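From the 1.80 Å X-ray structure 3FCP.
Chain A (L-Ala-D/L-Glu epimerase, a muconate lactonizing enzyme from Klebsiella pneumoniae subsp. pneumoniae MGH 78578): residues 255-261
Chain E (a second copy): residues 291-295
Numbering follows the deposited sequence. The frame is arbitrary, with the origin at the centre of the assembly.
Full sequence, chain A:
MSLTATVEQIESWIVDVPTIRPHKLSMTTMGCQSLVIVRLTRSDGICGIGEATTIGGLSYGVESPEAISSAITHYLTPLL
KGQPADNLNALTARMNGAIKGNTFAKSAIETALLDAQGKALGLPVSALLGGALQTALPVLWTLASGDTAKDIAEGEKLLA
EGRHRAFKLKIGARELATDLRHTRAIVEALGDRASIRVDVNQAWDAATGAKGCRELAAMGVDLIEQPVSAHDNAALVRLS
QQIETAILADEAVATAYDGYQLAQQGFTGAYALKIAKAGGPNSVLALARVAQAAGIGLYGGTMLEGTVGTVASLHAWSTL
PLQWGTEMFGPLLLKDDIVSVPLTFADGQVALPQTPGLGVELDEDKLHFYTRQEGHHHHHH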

ATOM      1  N   THR A 255      18.023 -18.598   3.114  1.00 20.75           N
ATOM      2  CA  THR A 255      17.120 -19.539   3.766  1.00 21.40           C
ATOM      3  C   THR A 255      15.674 -19.384   3.312  1.00 21.69           C
ATOM      4  O   THR A 255      15.321 -18.422   2.631  1.00 21.82           O
ATOM      5  CB  THR A 255      17.132 -19.315   5.277  1.00 19.73           C
ATOM      6  OG1 THR A 255      16.523 -18.050   5.550  1.00 21.94           O
ATOM      7  CG2 THR A 255      18.569 -19.296   5.814  1.00 21.86           C
ATOM      8  N   ALA A 256      14.839 -20.336   3.715  1.00 20.94           N
ATOM      9  CA  ALA A 256      13.420 -20.302   3.386  1.00 21.21           C
ATOM     10  C   ALA A 256      12.809 -19.018   3.949  1.00 20.27           C
ATOM     11  O   ALA A 256      11.883 -18.459   3.360  1.00 20.11           O
ATOM     12  CB  ALA A 256      12.715 -21.530   3.966  1.00 18.98           C
ATOM     13  N   TYR A 257      13.326 -18.549   5.086  1.00 20.30           N
ATOM     14  CA  TYR A 257      12.808 -17.316   5.678  1.00 22.65           C
ATOM     15  C   TYR A 257      13.074 -16.159   4.717  1.00 20.96           C
ATOM     16  O   TYR A 257      12.170 -15.385   4.423  1.00 20.94           O
ATOM     17  CB  TYR A 257      13.476 -17.012   7.028  1.00 23.96           C
ATOM     18  CG  TYR A 257      13.262 -18.062   8.094  1.00 25.32           C
ATOM     19  CD1 TYR A 257      14.316 -18.876   8.515  1.00 27.34           C
ATOM     20  CD2 TYR A 257      12.019 -18.216   8.713  1.00 26.61           C
ATOM     21  CE1 TYR A 257      14.144 -19.814   9.529  1.00 28.51           C
ATOM     22  CE2 TYR A 257      11.830 -19.154   9.736  1.00 26.02           C
ATOM     23  CZ  TYR A 257      12.896 -19.945  10.137  1.00 29.54           C
ATOM     24  OH  TYR A 257      12.731 -20.854  11.154  1.00 32.84           O
ATOM     25  N   ASP A 258      14.309 -16.037   4.232  1.00 22.03           N
ATOM     26  CA  ASP A 258      14.644 -14.963   3.281  1.00 23.25           C
ATOM     27  C   ASP A 258      13.798 -15.108   2.022  1.00 21.29           C
ATOM     28  O   ASP A 258      13.341 -14.120   1.441  1.00 19.71           O
ATOM     29  CB  ASP A 258      16.116 -15.018   2.838  1.00 23.22           C
ATOM     30  CG  ASP A 258      17.083 -14.943   3.992  1.00 28.14           C
ATOM     31  OD1 ASP A 258      16.789 -14.251   4.986  1.00 29.30           O
ATOM     32  OD2 ASP A 258      18.156 -15.569   3.894  1.00 30.61           O
ATOM     33  N   GLY A 259      13.621 -16.354   1.592  1.00 20.85           N
ATOM     34  CA  GLY A 259      12.850 -16.623   0.394  1.00 20.79           C
ATOM     35  C   GLY A 259      11.424 -16.123   0.486  1.00 21.65           C
ATOM     36  O   GLY A 259      10.894 -15.552  -0.471  1.00 19.38           O
ATOM     37  N   TYR A 260      10.790 -16.354   1.631  1.00 21.49           N
ATOM     38  CA  TYR A 260       9.417 -15.915   1.832  1.00 21.32           C
ATOM     39  C   TYR A 260       9.346 -14.394   1.870  1.00 20.86           C
ATOM     40  O   TYR A 260       8.487 -13.788   1.240  1.00 20.91           O
ATOM     41  CB  TYR A 260       8.852 -16.465   3.144  1.00 20.15           C
ATOM     42  CG  TYR A 260       7.544 -15.804   3.502  1.00 21.69           C
ATOM     43  CD1 TYR A 260       6.382 -16.076   2.775  1.00 21.47           C
ATOM     44  CD2 TYR A 260       7.487 -14.821   4.491  1.00 20.85           C
ATOM     45  CE1 TYR A 260       5.205 -15.375   3.014  1.00 21.86           C
ATOM     46  CE2 TYR A 260       6.314 -14.121   4.741  1.00 19.37           C
ATOM     47  CZ  TYR A 260       5.184 -14.395   4.001  1.00 19.91           C
ATOM     48  OH  TYR A 260       4.036 -13.676   4.217  1.00 19.51           O
ATOM     49  N   GLN A 261      10.250 -13.783   2.630  1.00 21.74           N
ATOM     50  CA  GLN A 261      10.279 -12.326   2.758  1.00 23.68           C
ATOM     51  C   GLN A 261      10.417 -11.606   1.411  1.00 21.56           C
ATOM     52  O   GLN A 261       9.661 -10.678   1.115  1.00 20.54           O
ATOM     53  CB  GLN A 261      11.419 -11.918   3.696  1.00 26.13           C
ATOM     54  CG  GLN A 261      11.169 -12.274   5.154  1.00 34.19           C
ATOM     55  CD  GLN A 261      12.426 -12.174   6.012  1.00 39.81           C
ATOM     56  OE1 GLN A 261      13.282 -11.313   5.780  1.00 44.36           O
ATOM     57  NE2 GLN A 261      12.534 -13.043   7.019  1.00 35.65           N
TER
ATOM     58  N   ALA E 291       4.528 -22.199   5.809  1.00 20.51           N
ATOM     59  CA  ALA E 291       3.948 -21.566   6.983  1.00 20.84           C
ATOM     60  C   ALA E 291       5.068 -21.172   7.944  1.00 21.35           C
ATOM     61  O   ALA E 291       5.138 -20.026   8.394  1.00 21.76           O
ATOM     62  CB  ALA E 291       2.974 -22.532   7.672  1.00 19.38           C
ATOM     63  N   GLN E 292       5.952 -22.121   8.257  1.00 21.08           N
ATOM     64  CA  GLN E 292       7.052 -21.837   9.171  1.00 21.41           C
ATOM     65  C   GLN E 292       7.894 -20.659   8.696  1.00 21.47           C
ATOM     66  O   GLN E 292       8.281 -19.810   9.491  1.00 22.92           O
ATOM     67  CB  GLN E 292       7.953 -23.065   9.336  1.00 21.80           C
ATOM     68  CG  GLN E 292       7.330 -24.192  10.139  1.00 24.72           C
ATOM     69  CD  GLN E 292       8.276 -25.359  10.315  1.00 26.96           C
ATOM     70  OE1 GLN E 292       8.865 -25.845   9.346  1.00 28.31           O
ATOM     71  NE2 GLN E 292       8.429 -25.820  11.555  1.00 27.49           N
ATOM     72  N   ALA E 293       8.185 -20.617   7.400  1.00 19.65           N
ATOM     73  CA  ALA E 293       8.983 -19.529   6.840  1.00 20.20           C
ATOM     74  C   ALA E 293       8.312 -18.170   7.028  1.00 20.08           C
ATOM     75  O   ALA E 293       8.992 -17.151   7.185  1.00 19.51           O
ATOM     76  CB  ALA E 293       9.250 -19.785   5.346  1.00 19.51           C
ATOM     77  N   ALA E 294       6.980 -18.160   7.016  1.00 19.40           N
ATOM     78  CA  ALA E 294       6.205 -16.934   7.180  1.00 19.57           C
ATOM     79  C   ALA E 294       5.880 -16.643   8.643  1.00 20.15           C
ATOM     80  O   ALA E 294       5.221 -15.650   8.945  1.00 22.25           O
ATOM     81  CB  ALA E 294       4.904 -17.029   6.377  1.00 19.55           C
ATOM     82  N   GLY E 295       6.331 -17.506   9.545  1.00 20.89           N
ATOM     83  CA  GLY E 295       6.050 -17.295  10.958  1.00 21.16           C
ATOM     84  C   GLY E 295       4.633 -17.682  11.366  1.00 23.49           C
ATOM     85  O   GLY E 295       4.124 -17.220  12.395  1.00 24.81           O
TER
HETATM   86  O   HOH W   1      10.272 -14.740   6.827  1.00 28.56           O

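The contact sets the first turns of a helix in chain A against the last turn of a helix in chain E, with the backbones closest where Tyr257(A) CA lies 4.6 Å from Ala293(E) CA. The side chain of Ala293(E) is a single methyl, and Ala293(E) CB lies 3.6 Å from Ala256(A) O, 4.1 Å from Ala256(A) CB and 4.0 Å from Tyr260(A) CB. Ala256(A) and Tyr260(A), one helical turn apart, both direct their CA-to-CB bonds toward chain E and form an apolar surface for this methyl.

The two tyrosines adopt different rotamers. Tyr260(A) is t (chi1 169°), which lays its ring beside Ala294(E): the CB of that alanine sits 3.6 Å from the centroid of the Tyr260(A) ring and 12° off the normal, a CH-pi contact over one face. Tyr257(A) is m (chi1 -61°). Its CA-to-CB bond points sideways, yet the ring end comes nearer to chain E: Tyr257(A) CD2 lies 3.6 Å from Ala293(E) O, which is at the ring edge, and Tyr257(A) CE2 lies 3.6 Å from Gln292(E) O. Aromatic C-H groups carry a slight positive charge, so carbonyl oxygens are tolerable neighbours there.

No direct hydrogen bond joins the stretches; a water bridges them instead. The water O accepts from Gln261(A) NE2 at 2.8 Å and lies in donating geometry to Ala293(E) O at 2.8 Å and Tyr257(A) O at 3.1 Å. The extended chi2 of Gln261(A) (t, 166°) helps carry its amide to this site.

Both helix ends are secured locally. Thr255(A), in the p rotamer, caps the chain A helix: Thr255(A) OG1 accepts from Asp258(A) N at 3.3 Å and, weakly, from Tyr257(A) N at 3.3 Å. Asp258(A), whose CA-to-CB bond points away from chain E, returns the interaction, Asp258(A) OD2 accepting from Thr255(A) N at 3.1 Å. In chain E, Gly295(E) closes a Schellman motif with positive phi (78°), a conformation that favours glycine.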